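Local coordinates for protein D-isomer specific 2-hydroxyacid dehydrogenase NAD-binding (Xanthobacter autotrophicus, PDB 4XA8) that binds NADPH and probably works as an NAD(P)-dependent oxidoreductase of the D-isomer specific 2-hydroxyacid dehydrogenase family, at residues A9-Y13 with D34-A40; K72-G78 with V93-L98; L196-V202 with R220-P225. All coordinates share one frame. Residue numbers count along the deposited sequence, not the author numbering.

Contact 1: residues A9-Y13 with D34-A40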
ATOM      1  N   ALA A   9      14.369  -0.191  39.704  1.00 46.47           N
ATOM      2  CA  ALA A   9      14.769  -0.392  38.297  1.00 43.83           C
ATOM      3  C   ALA A   9      13.635  -0.935  37.438  1.00 40.47           C
ATOM      4  O   ALA A   9      12.721  -1.633  37.928  1.00 38.67           O
ATOM      5  CB  ALA A   9      15.971  -1.331  38.211  1.00 45.43           C
ATOM      6  N   LEU A  10      13.679  -0.585  36.155  1.00 37.01           N
ATOM      7  CA  LEU A  10      12.824  -1.207  35.166  1.00 34.80           C
ATOM      8  C   LEU A  10      13.596  -2.225  34.364  1.00 33.14           C
ATOM      9  O   LEU A  10      14.696  -1.939  33.887  1.00 35.49           O
ATOM     10  CB  LEU A  10      12.278  -0.156  34.195  1.00 32.60           C
ATOM     11  CG  LEU A  10      11.305  -0.721  33.156  1.00 32.80           C
ATOM     12  CD1 LEU A  10      10.232   0.304  32.808  1.00 32.44           C
ATOM     13  CD2 LEU A  10      12.072  -1.182  31.912  1.00 32.34           C
ATOM     14  N   VAL A  11      12.997  -3.401  34.183  1.00 32.79           N
ATOM     15  CA  VAL A  11      13.540  -4.441  33.313  1.00 31.99           C
ATOM     16  C   VAL A  11      12.680  -4.567  32.049  1.00 30.87           C
ATOM     17  O   VAL A  11      11.454  -4.595  32.133  1.00 29.46           O
ATOM     18  CB  VAL A  11      13.641  -5.829  34.017  1.00 33.69           C
ATOM     19  CG1 VAL A  11      12.267  -6.412  34.332  1.00 33.97           C
ATOM     20  CG2 VAL A  11      14.390  -6.819  33.141  1.00 34.13           C
ATOM     21  N   PHE A  12      13.354  -4.664  30.912  1.00 27.82           N
ATOM     22  CA  PHE A  12      12.744  -4.816  29.600  1.00 28.46           C
ATOM     23  C   PHE A  12      13.016  -6.207  29.024  1.00 28.93           C
ATOM     24  O   PHE A  12      14.192  -6.678  29.000  1.00 29.23           O
ATOM     25  CB  PHE A  12      13.430  -3.833  28.636  1.00 30.28           C
ATOM     26  CG  PHE A  12      12.900  -3.876  27.227  1.00 30.97           C
ATOM     27  CD1 PHE A  12      13.409  -4.758  26.300  1.00 31.53           C
ATOM     28  CD2 PHE A  12      11.887  -3.006  26.831  1.00 33.42           C
ATOM     29  CE1 PHE A  12      12.933  -4.755  24.981  1.00 31.05           C
ATOM     30  CE2 PHE A  12      11.393  -3.031  25.529  1.00 30.74           C
ATOM     31  CZ  PHE A  12      11.945  -3.895  24.610  1.00 30.05           C
ATOM     32  N   TYR A  13      11.964  -6.847  28.521  1.00 27.89           N
ATOM     33  CA  TYR A  13      12.144  -8.064  27.749  1.00 29.41           C
ATOM     34  C   TYR A  13      11.248  -8.075  26.500  1.00 27.57           C
ATOM     35  O   TYR A  13      10.011  -7.990  26.587  1.00 27.02           O
ATOM     36  CB  TYR A  13      11.875  -9.349  28.562  1.00 28.91           C
ATOM     37  CG  TYR A  13      12.178 -10.576  27.739  1.00 29.38           C
ATOM     38  CD1 TYR A  13      11.231 -11.091  26.863  1.00 30.84           C
ATOM     39  CD2 TYR A  13      13.426 -11.190  27.784  1.00 31.25           C
ATOM     40  CE1 TYR A  13      11.508 -12.182  26.054  1.00 32.16           C
ATOM     41  CE2 TYR A  13      13.713 -12.299  26.989  1.00 31.97           C
ATOM     42  CZ  TYR A  13      12.744 -12.788  26.124  1.00 31.81           C
ATOM     43  OH  TYR A  13      12.987 -13.880  25.303  1.00 33.50           O
ATOM     44  N   ASP A  34      16.601   3.682  36.065  1.00 48.23           N
ATOM     45  CA  ASP A  34      17.491   2.552  35.813  1.00 48.57           C
ATOM     46  C   ASP A  34      16.724   1.551  34.967  1.00 42.99           C
ATOM     47  O   ASP A  34      15.711   1.010  35.417  1.00 39.75           O
ATOM     48  CB  ASP A  34      17.882   1.910  37.149  1.00 54.55           C
ATOM     49  CG  ASP A  34      18.960   0.833  37.008  1.00 58.46           C
ATOM     50  OD1 ASP A  34      19.498   0.621  35.898  1.00 61.78           O
ATOM     51  OD2 ASP A  34      19.290   0.221  38.036  1.00 60.54           O
ATOM     52  N   VAL A  35      17.199   1.336  33.754  1.00 40.09           N
ATOM     53  CA  VAL A  35      16.528   0.507  32.774  1.00 38.60           C
ATOM     54  C   VAL A  35      17.526  -0.571  32.471  1.00 39.84           C
ATOM     55  O   VAL A  35      18.685  -0.283  32.131  1.00 44.45           O
ATOM     56  CB  VAL A  35      16.173   1.245  31.456  1.00 36.68           C
ATOM     57  CG1 VAL A  35      15.415   0.318  30.504  1.00 35.73           C
ATOM     58  CG2 VAL A  35      15.337   2.487  31.705  1.00 36.74           C
ATOM     59  N   ARG A  36      17.092  -1.813  32.623  1.00 37.96           N
ATOM     60  CA  ARG A  36      17.938  -2.942  32.399  1.00 37.80           C
ATOM     61  C   ARG A  36      17.288  -3.802  31.331  1.00 38.34           C
ATOM     62  O   ARG A  36      16.108  -4.193  31.442  1.00 35.95           O
ATOM     63  CB  ARG A  36      18.093  -3.715  33.689  1.00 39.87           C
ATOM     64  CG  ARG A  36      18.552  -2.853  34.852  1.00 41.62           C
ATOM     65  CD  ARG A  36      18.591  -3.648  36.135  1.00 43.77           C
ATOM     66  NE  ARG A  36      18.921  -2.773  37.239  1.00 47.01           N
ATOM     67  CZ  ARG A  36      19.057  -3.165  38.502  1.00 50.06           C
ATOM     68  NH1 ARG A  36      18.882  -4.439  38.853  1.00 51.28           N
ATOM     69  NH2 ARG A  36      19.374  -2.264  39.416  1.00 52.49           N
ATOM     70  N   ILE A  37      18.062  -4.082  30.284  1.00 38.52           N
ATOM     71  CA  ILE A  37      17.558  -4.850  29.142  1.00 38.27           C
ATOM     72  C   ILE A  37      17.918  -6.299  29.381  1.00 37.98           C
ATOM     73  O   ILE A  37      19.108  -6.637  29.474  1.00 39.85           O
ATOM     74  CB  ILE A  37      18.156  -4.344  27.819  1.00 38.38           C
ATOM     75  CG1 ILE A  37      17.722  -2.890  27.598  1.00 39.86           C
ATOM     76  CG2 ILE A  37      17.678  -5.185  26.625  1.00 38.63           C
ATOM     77  CD1 ILE A  37      18.548  -2.149  26.542  1.00 44.15           C
ATOM     78  N   ALA A  38      16.902  -7.148  29.513  1.00 35.11           N
ATOM     79  CA  ALA A  38      17.118  -8.581  29.649  1.00 36.77           C
ATOM     80  C   ALA A  38      17.349  -9.131  28.274  1.00 39.21           C
ATOM     81  O   ALA A  38      16.678  -8.710  27.315  1.00 36.36           O
ATOM     82  CB  ALA A  38      15.909  -9.269  30.267  1.00 36.01           C
ATOM     83  N   ARG A  39      18.238 -10.117  28.209  1.00 37.73           N
ATOM     84  CA  ARG A  39      18.685 -10.753  26.974  1.00 42.70           C
ATOM     85  C   ARG A  39      17.604 -11.655  26.383  1.00 42.04           C
ATOM     86  O   ARG A  39      17.023 -12.470  27.101  1.00 39.52           O
ATOM     87  CB  ARG A  39      19.951 -11.569  27.324  1.00 44.53           C
ATOM     88  CG  ARG A  39      20.495 -12.405  26.218  1.00 46.47           C
ATOM     89  CD  ARG A  39      21.936 -12.758  26.499  1.00 50.44           C
ATOM     90  NE  ARG A  39      22.054 -13.784  27.535  1.00 48.46           N
ATOM     91  CZ  ARG A  39      23.213 -14.149  28.075  1.00 53.87           C
ATOM     92  NH1 ARG A  39      24.340 -13.563  27.690  1.00 57.18           N
ATOM     93  NH2 ARG A  39      23.262 -15.100  28.998  1.00 53.25           N
ATOM     94  N   ALA A  40      17.304 -11.486  25.101  1.00 41.80           N
ATOM     95  CA  ALA A  40      16.351 -12.371  24.414  1.00 42.56           C
ATOM     96  C   ALA A  40      16.774 -13.830  24.616  1.00 45.13           C
ATOM     97  O   ALA A  40      17.972 -14.146  24.616  1.00 43.18           O
ATOM     98  CB  ALA A  40      16.250 -12.045  22.927  1.00 45.02           C
TER
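Four backbone hydrogen bonds join residues 9-13 to residues 34-40. Leu10 N donates to Asp34 O (2.7 Å), and Arg36 N donates to Leu10 O (2.7 Å). Phe12 N then reaches Arg36 O (2.8 Å), and Ala38 N reaches Phe12 O (2.8 Å). This is parallel pairing, with Leu10 opposite Val35 and Phe12 opposite Ile37. Within the second segment, Arg36 NH2 forms a salt bridge to Asp34 OD2 (2.8 Å). Arg36 also forms a salt bridge with Glu51. Ala9 CB lies over one face of the Arg36 guanidinium, 3.4 Å from Arg36 NE. On the other sheet face, Leu10 CD2 packs on Val35 CG1 (3.9 Å). At the end of strand 9-13, the Tyr13 ring turns its edge to Ala38 CB, 4.0 Å from Tyr13 CD2. The Tyr13 hydroxyl is hydrogen-bonded to Gly41 N. Helix 19-29 connects the strands in a beta-alpha-beta unit. The join therefore rests mainly on backbone hydrogen bonds, with charges on the Ala9 face and apolar packing on the Leu10 face.

Contact 2: residues K72-G78 with V93-L98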
ATOM      1  N   LYS A  72       6.377  -4.528  41.224  1.00 42.85           N
ATOM      2  CA  LYS A  72       5.191  -3.757  41.610  1.00 44.92           C
ATOM      3  C   LYS A  72       4.233  -3.471  40.454  1.00 44.65           C
ATOM      4  O   LYS A  72       3.069  -3.097  40.695  1.00 45.38           O
ATOM      5  CB  LYS A  72       5.647  -2.441  42.256  1.00 48.08           C
ATOM      6  CG  LYS A  72       6.476  -2.653  43.546  1.00 53.21           C
ATOM      7  CD  LYS A  72       6.133  -1.651  44.644  1.00 59.28           C
ATOM      8  CE  LYS A  72       6.627  -2.138  46.005  1.00 63.80           C
ATOM      9  NZ  LYS A  72       5.742  -1.751  47.141  1.00 71.46           N
ATOM     10  N   LEU A  73       4.731  -3.640  39.221  1.00 38.95           N
ATOM     11  CA  LEU A  73       4.061  -3.189  38.014  1.00 38.48           C
ATOM     12  C   LEU A  73       4.574  -3.970  36.803  1.00 36.38           C
ATOM     13  O   LEU A  73       5.789  -4.101  36.601  1.00 36.49           O
ATOM     14  CB  LEU A  73       4.306  -1.677  37.827  1.00 39.14           C
ATOM     15  CG  LEU A  73       3.731  -1.022  36.559  1.00 39.74           C
ATOM     16  CD1 LEU A  73       2.218  -1.188  36.543  1.00 41.91           C
ATOM     17  CD2 LEU A  73       4.100   0.462  36.476  1.00 40.28           C
ATOM     18  N   VAL A  74       3.651  -4.519  36.016  1.00 37.44           N
ATOM     19  CA  VAL A  74       3.970  -5.068  34.698  1.00 35.89           C
ATOM     20  C   VAL A  74       3.310  -4.238  33.612  1.00 35.45           C
ATOM     21  O   VAL A  74       2.164  -3.783  33.770  1.00 37.07           O
ATOM     22  CB  VAL A  74       3.509  -6.530  34.567  1.00 38.05           C
ATOM     23  CG1 VAL A  74       3.717  -7.040  33.144  1.00 37.63           C
ATOM     24  CG2 VAL A  74       4.275  -7.374  35.537  1.00 38.56           C
ATOM     25  N   ILE A  75       4.050  -4.033  32.529  1.00 33.26           N
ATOM     26  CA  ILE A  75       3.567  -3.304  31.367  1.00 35.36           C
ATOM     27  C   ILE A  75       3.764  -4.195  30.139  1.00 34.35           C
ATOM     28  O   ILE A  75       4.877  -4.591  29.827  1.00 32.44           O
ATOM     29  CB  ILE A  75       4.303  -1.952  31.137  1.00 35.18           C
ATOM     30  CG1 ILE A  75       4.384  -1.102  32.420  1.00 38.02           C
ATOM     31  CG2 ILE A  75       3.598  -1.179  30.030  1.00 35.76           C
ATOM     32  CD1 ILE A  75       5.706  -1.197  33.170  1.00 37.37           C
ATOM     33  N   ASN A  76       2.677  -4.532  29.468  1.00 36.09           N
ATOM     34  CA  ASN A  76       2.729  -5.388  28.303  1.00 37.18           C
ATOM     35  C   ASN A  76       2.977  -4.539  27.042  1.00 36.03           C
ATOM     36  O   ASN A  76       2.306  -3.535  26.827  1.00 39.45           O
ATOM     37  CB  ASN A  76       1.414  -6.185  28.197  1.00 43.03           C
ATOM     38  CG  ASN A  76       1.493  -7.331  27.206  1.00 45.96           C
ATOM     39  OD1 ASN A  76       0.711  -7.400  26.262  1.00 56.30           O
ATOM     40  ND2 ASN A  76       2.444  -8.210  27.394  1.00 44.06           N
ATOM     41  N   LEU A  77       3.935  -4.926  26.209  1.00 43.69           N
ATOM     42  CA  LEU A  77       4.325  -4.114  25.034  1.00 45.32           C
ATOM     43  C   LEU A  77       3.356  -4.180  23.852  1.00 49.99           C
ATOM     44  O   LEU A  77       3.737  -4.573  22.753  1.00 55.64           O
ATOM     45  CB  LEU A  77       5.719  -4.490  24.520  1.00 44.01           C
ATOM     46  CG  LEU A  77       6.907  -3.937  25.277  1.00 41.20           C
ATOM     47  CD1 LEU A  77       8.173  -4.761  25.072  1.00 41.04           C
ATOM     48  CD2 LEU A  77       7.100  -2.491  24.844  1.00 40.16           C
ATOM     49  N   GLY A  78       2.124  -3.742  24.069  1.00 52.41           N
ATOM     50  CA  GLY A  78       1.105  -3.705  23.022  1.00 56.64           C
ATOM     51  C   GLY A  78      -0.119  -3.095  23.657  1.00 59.49           C
ATOM     52  O   GLY A  78      -0.231  -3.118  24.894  1.00 53.05           O
ATOM     53  N   VAL A  93       0.115  -8.337  40.981  1.00 62.95           N
ATOM     54  CA  VAL A  93       0.363  -6.898  40.803  1.00 60.60           C
ATOM     55  C   VAL A  93      -0.403  -6.331  39.612  1.00 58.25           C
ATOM     56  O   VAL A  93      -0.878  -7.084  38.759  1.00 58.58           O
ATOM     57  CB  VAL A  93       1.876  -6.571  40.618  1.00 58.36           C
ATOM     58  CG1 VAL A  93       2.689  -7.157  41.760  1.00 59.92           C
ATOM     59  CG2 VAL A  93       2.394  -7.055  39.273  1.00 55.95           C
ATOM     60  N   PRO A  94      -0.520  -4.993  39.547  1.00 55.62           N
ATOM     61  CA  PRO A  94      -1.136  -4.383  38.374  1.00 53.11           C
ATOM     62  C   PRO A  94      -0.393  -4.720  37.065  1.00 50.17           C
ATOM     63  O   PRO A  94       0.849  -4.737  37.026  1.00 45.13           O
ATOM     64  CB  PRO A  94      -1.047  -2.880  38.653  1.00 54.50           C
ATOM     65  CG  PRO A  94      -0.784  -2.752  40.109  1.00 56.41           C
ATOM     66  CD  PRO A  94      -0.082  -3.996  40.538  1.00 55.72           C
ATOM     67  N   VAL A  95      -1.193  -4.994  36.036  1.00 49.61           N
ATOM     68  CA  VAL A  95      -0.735  -5.274  34.697  1.00 49.49           C
ATOM     69  C   VAL A  95      -1.357  -4.231  33.778  1.00 49.38           C
ATOM     70  O   VAL A  95      -2.573  -4.053  33.758  1.00 52.62           O
ATOM     71  CB  VAL A  95      -1.150  -6.690  34.260  1.00 51.12           C
ATOM     72  CG1 VAL A  95      -0.620  -7.001  32.861  1.00 50.47           C
ATOM     73  CG2 VAL A  95      -0.604  -7.696  35.264  1.00 51.03           C
ATOM     74  N   THR A  96      -0.524  -3.529  33.035  1.00 46.31           N
ATOM     75  CA  THR A  96      -1.005  -2.493  32.158  1.00 47.38           C
ATOM     76  C   THR A  96      -0.649  -2.834  30.717  1.00 47.73           C
ATOM     77  O   THR A  96       0.253  -3.657  30.449  1.00 45.13           O
ATOM     78  CB  THR A  96      -0.393  -1.140  32.531  1.00 45.41           C
ATOM     79  OG1 THR A  96       1.030  -1.275  32.608  1.00 42.24           O
ATOM     80  CG2 THR A  96      -0.945  -0.650  33.855  1.00 46.07           C
ATOM     81  N   ARG A  97      -1.393  -2.217  29.817  1.00 48.95           N
ATOM     82  CA  ARG A  97      -1.100  -2.248  28.403  1.00 50.99           C
ATOM     83  C   ARG A  97      -0.793  -0.807  27.994  1.00 49.35           C
ATOM     84  O   ARG A  97      -1.025   0.139  28.763  1.00 48.62           O
ATOM     85  CB  ARG A  97      -2.270  -2.842  27.616  1.00 56.55           C
ATOM     86  CG  ARG A  97      -3.341  -1.838  27.223  1.00 62.62           C
ATOM     87  CD  ARG A  97      -4.681  -2.501  26.936  1.00 69.81           C
ATOM     88  NE  ARG A  97      -5.709  -1.474  26.832  1.00 75.43           N
ATOM     89  CZ  ARG A  97      -6.245  -0.819  27.866  1.00 79.89           C
ATOM     90  NH1 ARG A  97      -5.866  -1.074  29.119  1.00 81.24           N
ATOM     91  NH2 ARG A  97      -7.177   0.102  27.653  1.00 83.82           N
ATOM     92  N   LEU A  98      -0.235  -0.644  26.808  1.00 48.46           N
ATOM     93  CA  LEU A  98       0.024   0.675  26.293  1.00 49.89           C
ATOM     94  C   LEU A  98      -1.246   1.166  25.594  1.00 54.78           C
ATOM     95  O   LEU A  98      -1.956   0.405  24.939  1.00 57.40           O
ATOM     96  CB  LEU A  98       1.191   0.673  25.330  1.00 49.21           C
ATOM     97  CG  LEU A  98       2.448  -0.022  25.853  1.00 47.29           C
ATOM     98  CD1 LEU A  98       3.421  -0.183  24.693  1.00 46.29           C
ATOM     99  CD2 LEU A  98       3.041   0.728  27.041  1.00 44.95           C
TER
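One edge of the N-terminal parallel sheet is formed here, and it carries Arg97, a residue seen to bind NADPH in a structure of this protein. No cofactor is bound to this chain. Val74 N donates to Pro94 O (3.0 Å). Val74 O then accepts twice from Thr96, from N at 2.8 Å and from OG1 at 3.0 Å. Asn76 N continues the pairing to Thr96 O (2.8 Å). Strand 95-97 is one of the two outermost strands of this five-stranded sheet within the chain, and strand 52-57 flanks strand 73-76 on its other side. The two strands of the contact run at 28° to each other. Beyond them Leu77 centres an inverse gamma turn, closed by Gly78 N to Asn76 O (2.8 Å). Gly78 O takes a further bond from Leu98 N (3.1 Å), just after Arg97. Apolar side chains also pack between the segments. Ile75 CG2 meets Leu98 CD2 at 3.6 Å, and Val74 CG2 meets Val93 CG2 at 4.2 Å. Helix 290-306 covers Pro94, Thr96 and Leu98. The end of the Arg97 side chain leads away from residues 72-78; the side chain lies about 8 Å from that of Asp154, another NADPH-binding residue.

Contact 3: residues L196-V202 with R220-P225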
ATOM      1  N   LEU A 196     -17.110 -15.700   4.239  1.00 24.69           N
ATOM      2  CA  LEU A 196     -15.838 -16.108   3.630  1.00 26.78           C
ATOM      3  C   LEU A 196     -15.985 -16.448   2.129  1.00 28.81           C
ATOM      4  O   LEU A 196     -15.105 -16.095   1.332  1.00 26.45           O
ATOM      5  CB  LEU A 196     -15.269 -17.325   4.354  1.00 26.33           C
ATOM      6  CG  LEU A 196     -14.809 -17.035   5.796  1.00 25.84           C
ATOM      7  CD1 LEU A 196     -14.552 -18.334   6.564  1.00 26.26           C
ATOM      8  CD2 LEU A 196     -13.611 -16.128   5.825  1.00 25.27           C
ATOM      9  N   ALA A 197     -17.050 -17.180   1.764  1.00 27.78           N
ATOM     10  CA  ALA A 197     -17.213 -17.600   0.365  1.00 29.73           C
ATOM     11  C   ALA A 197     -17.285 -16.431  -0.599  1.00 30.71           C
ATOM     12  O   ALA A 197     -16.938 -16.580  -1.783  1.00 30.29           O
ATOM     13  CB  ALA A 197     -18.448 -18.479   0.217  1.00 31.54           C
ATOM     14  N   GLY A 198     -17.746 -15.268  -0.145  1.00 29.33           N
ATOM     15  CA  GLY A 198     -17.816 -14.086  -1.059  1.00 29.93           C
ATOM     16  C   GLY A 198     -16.665 -13.096  -0.913  1.00 29.64           C
ATOM     17  O   GLY A 198     -16.697 -12.003  -1.484  1.00 34.19           O
ATOM     18  N   SER A 199     -15.653 -13.430  -0.115  1.00 28.10           N
ATOM     19  CA  SER A 199     -14.480 -12.547   0.092  1.00 28.15           C
ATOM     20  C   SER A 199     -13.314 -12.980  -0.810  1.00 29.74           C
ATOM     21  O   SER A 199     -12.660 -14.002  -0.555  1.00 31.41           O
ATOM     22  CB  SER A 199     -14.018 -12.600   1.541  1.00 29.83           C
ATOM     23  OG  SER A 199     -15.000 -12.090   2.435  1.00 29.86           O
ATOM     24  N   GLU A 200     -13.004 -12.179  -1.816  1.00 24.07           N
ATOM     25  CA  GLU A 200     -11.825 -12.387  -2.643  1.00 25.84           C
ATOM     26  C   GLU A 200     -10.517 -12.104  -1.909  1.00 24.33           C
ATOM     27  O   GLU A 200      -9.535 -12.802  -2.115  1.00 23.96           O
ATOM     28  CB  GLU A 200     -11.878 -11.508  -3.910  1.00 27.45           C
ATOM     29  CG  GLU A 200     -10.728 -11.815  -4.833  1.00 32.31           C
ATOM     30  CD  GLU A 200     -10.710 -10.995  -6.122  1.00 35.78           C
ATOM     31  OE1 GLU A 200     -11.770 -10.527  -6.603  1.00 35.66           O
ATOM     32  OE2 GLU A 200      -9.613 -10.827  -6.653  1.00 38.72           O
ATOM     33  N   ILE A 201     -10.509 -11.057  -1.089  1.00 22.92           N
ATOM     34  CA  ILE A 201      -9.390 -10.727  -0.198  1.00 21.26           C
ATOM     35  C   ILE A 201      -9.940 -10.780   1.197  1.00 22.00           C
ATOM     36  O   ILE A 201     -11.020 -10.183   1.478  1.00 22.76           O
ATOM     37  CB  ILE A 201      -8.834  -9.317  -0.487  1.00 21.62           C
ATOM     38  CG1 ILE A 201      -8.354  -9.224  -1.939  1.00 23.05           C
ATOM     39  CG2 ILE A 201      -7.692  -8.957   0.427  1.00 21.55           C
ATOM     40  CD1 ILE A 201      -8.097  -7.835  -2.427  1.00 23.00           C
ATOM     41  N   VAL A 202      -9.245 -11.458   2.115  1.00 23.00           N
ATOM     42  CA  VAL A 202      -9.764 -11.492   3.485  1.00 21.53           C
ATOM     43  C   VAL A 202      -8.705 -10.933   4.443  1.00 21.59           C
ATOM     44  O   VAL A 202      -7.501 -11.161   4.262  1.00 22.33           O
ATOM     45  CB  VAL A 202     -10.273 -12.915   3.899  1.00 22.49           C
ATOM     46  CG1 VAL A 202      -9.131 -13.886   3.956  1.00 23.47           C
ATOM     47  CG2 VAL A 202     -10.960 -12.914   5.256  1.00 24.41           C
ATOM     48  N   ARG A 220     -12.659 -23.609   7.787  1.00 34.97           N
ATOM     49  CA  ARG A 220     -12.989 -22.201   7.461  1.00 32.56           C
ATOM     50  C   ARG A 220     -12.203 -21.671   6.276  1.00 31.23           C
ATOM     51  O   ARG A 220     -12.745 -20.916   5.451  1.00 31.00           O
ATOM     52  CB  ARG A 220     -12.742 -21.279   8.649  1.00 33.78           C
ATOM     53  CG  ARG A 220     -13.975 -21.113   9.540  1.00 36.96           C
ATOM     54  CD  ARG A 220     -14.278 -22.351  10.287  1.00 41.10           C
ATOM     55  NE  ARG A 220     -15.392 -22.240  11.225  1.00 44.83           N
ATOM     56  CZ  ARG A 220     -15.275 -22.171  12.555  1.00 47.69           C
ATOM     57  NH1 ARG A 220     -14.094 -22.136  13.154  1.00 43.73           N
ATOM     58  NH2 ARG A 220     -16.366 -22.153  13.311  1.00 51.15           N
ATOM     59  N   LEU A 221     -10.917 -21.992   6.223  1.00 31.15           N
ATOM     60  CA  LEU A 221     -10.132 -21.657   5.057  1.00 31.64           C
ATOM     61  C   LEU A 221     -10.720 -22.224   3.732  1.00 32.89           C
ATOM     62  O   LEU A 221     -10.630 -21.580   2.663  1.00 31.79           O
ATOM     63  CB  LEU A 221      -8.689 -22.131   5.229  1.00 33.67           C
ATOM     64  CG  LEU A 221      -7.801 -21.427   6.276  1.00 34.58           C
ATOM     65  CD1 LEU A 221      -6.483 -22.199   6.398  1.00 37.65           C
ATOM     66  CD2 LEU A 221      -7.542 -19.981   5.898  1.00 33.63           C
ATOM     67  N   ALA A 222     -11.253 -23.448   3.794  1.00 32.88           N
ATOM     68  CA  ALA A 222     -11.849 -24.064   2.634  1.00 33.29           C
ATOM     69  C   ALA A 222     -13.124 -23.341   2.151  1.00 33.89           C
ATOM     70  O   ALA A 222     -13.492 -23.485   0.995  1.00 35.48           O
ATOM     71  CB  ALA A 222     -12.128 -25.526   2.908  1.00 35.23           C
ATOM     72  N   HIS A 223     -13.753 -22.526   2.997  1.00 33.15           N
ATOM     73  CA  HIS A 223     -14.927 -21.737   2.587  1.00 31.96           C
ATOM     74  C   HIS A 223     -14.588 -20.548   1.712  1.00 30.99           C
ATOM     75  O   HIS A 223     -15.440 -20.046   0.993  1.00 32.29           O
ATOM     76  CB  HIS A 223     -15.644 -21.180   3.805  1.00 32.32           C
ATOM     77  CG  HIS A 223     -16.310 -22.213   4.642  1.00 34.72           C
ATOM     78  ND1 HIS A 223     -17.070 -23.224   4.101  1.00 36.97           N
ATOM     79  CD2 HIS A 223     -16.388 -22.356   5.981  1.00 35.74           C
ATOM     80  CE1 HIS A 223     -17.561 -23.969   5.075  1.00 37.00           C
ATOM     81  NE2 HIS A 223     -17.162 -23.456   6.227  1.00 37.00           N
ATOM     82  N   LEU A 224     -13.364 -20.060   1.828  1.00 30.06           N
ATOM     83  CA  LEU A 224     -12.875 -19.037   0.921  1.00 30.00           C
ATOM     84  C   LEU A 224     -12.924 -19.537  -0.504  1.00 29.28           C
ATOM     85  O   LEU A 224     -12.731 -20.710  -0.735  1.00 32.18           O
ATOM     86  CB  LEU A 224     -11.437 -18.679   1.288  1.00 27.98           C
ATOM     87  CG  LEU A 224     -11.230 -17.947   2.612  1.00 26.13           C
ATOM     88  CD1 LEU A 224      -9.744 -17.964   2.957  1.00 26.60           C
ATOM     89  CD2 LEU A 224     -11.784 -16.520   2.484  1.00 26.38           C
ATOM     90  N   PRO A 225     -13.140 -18.638  -1.474  1.00 29.70           N
ATOM     91  CA  PRO A 225     -13.050 -19.029  -2.883  1.00 30.53           C
ATOM     92  C   PRO A 225     -11.638 -19.421  -3.281  1.00 32.40           C
ATOM     93  O   PRO A 225     -10.684 -18.827  -2.810  1.00 29.56           O
ATOM     94  CB  PRO A 225     -13.432 -17.747  -3.641  1.00 30.71           C
ATOM     95  CG  PRO A 225     -13.116 -16.639  -2.705  1.00 29.12           C
ATOM     96  CD  PRO A 225     -13.276 -17.178  -1.304  1.00 28.14           C
TER
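This contact, in the Rossmann-type NAD-binding domain, packs the end of one helix against the end of another and the turn and strand that follow it. Residues 220-225 finish helix 218-223, the helix of the beta-alpha-beta unit between strands 201-204 and 228-232. Residues 196-202 finish helix 192-197 and lead into the first of those strands. No hydrogen bond crosses between the segments, so the join rests on packing. Arg220 comes first. Arg220 O lies 3.3 Å from Leu196 CD1, while the guanidinium leads away and is hydrogen-bonded through NH1 to Leu215 O. Leu221 and Ala222 point away from the other segment. Leu221 packs instead on Phe230 of strand 228-232. His223 turns back toward residues 196-202. His223 CB meets Leu196 CB at 3.9 Å, and the ring edge faces Leu196 CD1. The carbonyl of His223 receives a CA-H...O contact, Ala197 CA to His223 O at 3.1 Å. Leu224 starts with its CA-to-CB bond directed away, but the end of its side chain returns. Leu224 CD2 touches Leu196 CD2 at 3.8 Å and Val202 CG1 at 4.0 Å. It thus meets both the helix end and the strand that follows. Pro225 closes the segment against the carbonyls of Leu196, Ala197 and Ser199. Pro225 CD lies 3.4 Å from Leu196 O and 3.3 Å from Ser199 O, a buried oxygen with no polar partner in the model.

Along the chain the contacts come in series, 1, then 2, then 3. Contacts 1 and 2 belong to the same five-stranded parallel sheet, with centres about 14 Å apart. Each includes one of the sheet's outermost strands within the chain, 34-37 and 95-97, and strand 52-57 runs between them. They touch where Phe12 CE2 meets Leu77 CD1 at 3.7 Å. Contact 3 belongs to the seven-stranded sheet region of the NAD-binding domain, on the opposite side of the chain's centre. Centre to centre, it is about 43 Å from contact 1 and about 37 Å from contact 2. The contacts thus lie in two separate domains. Both supply NADPH-binding residues, consistent with a cofactor site between them, as in the family.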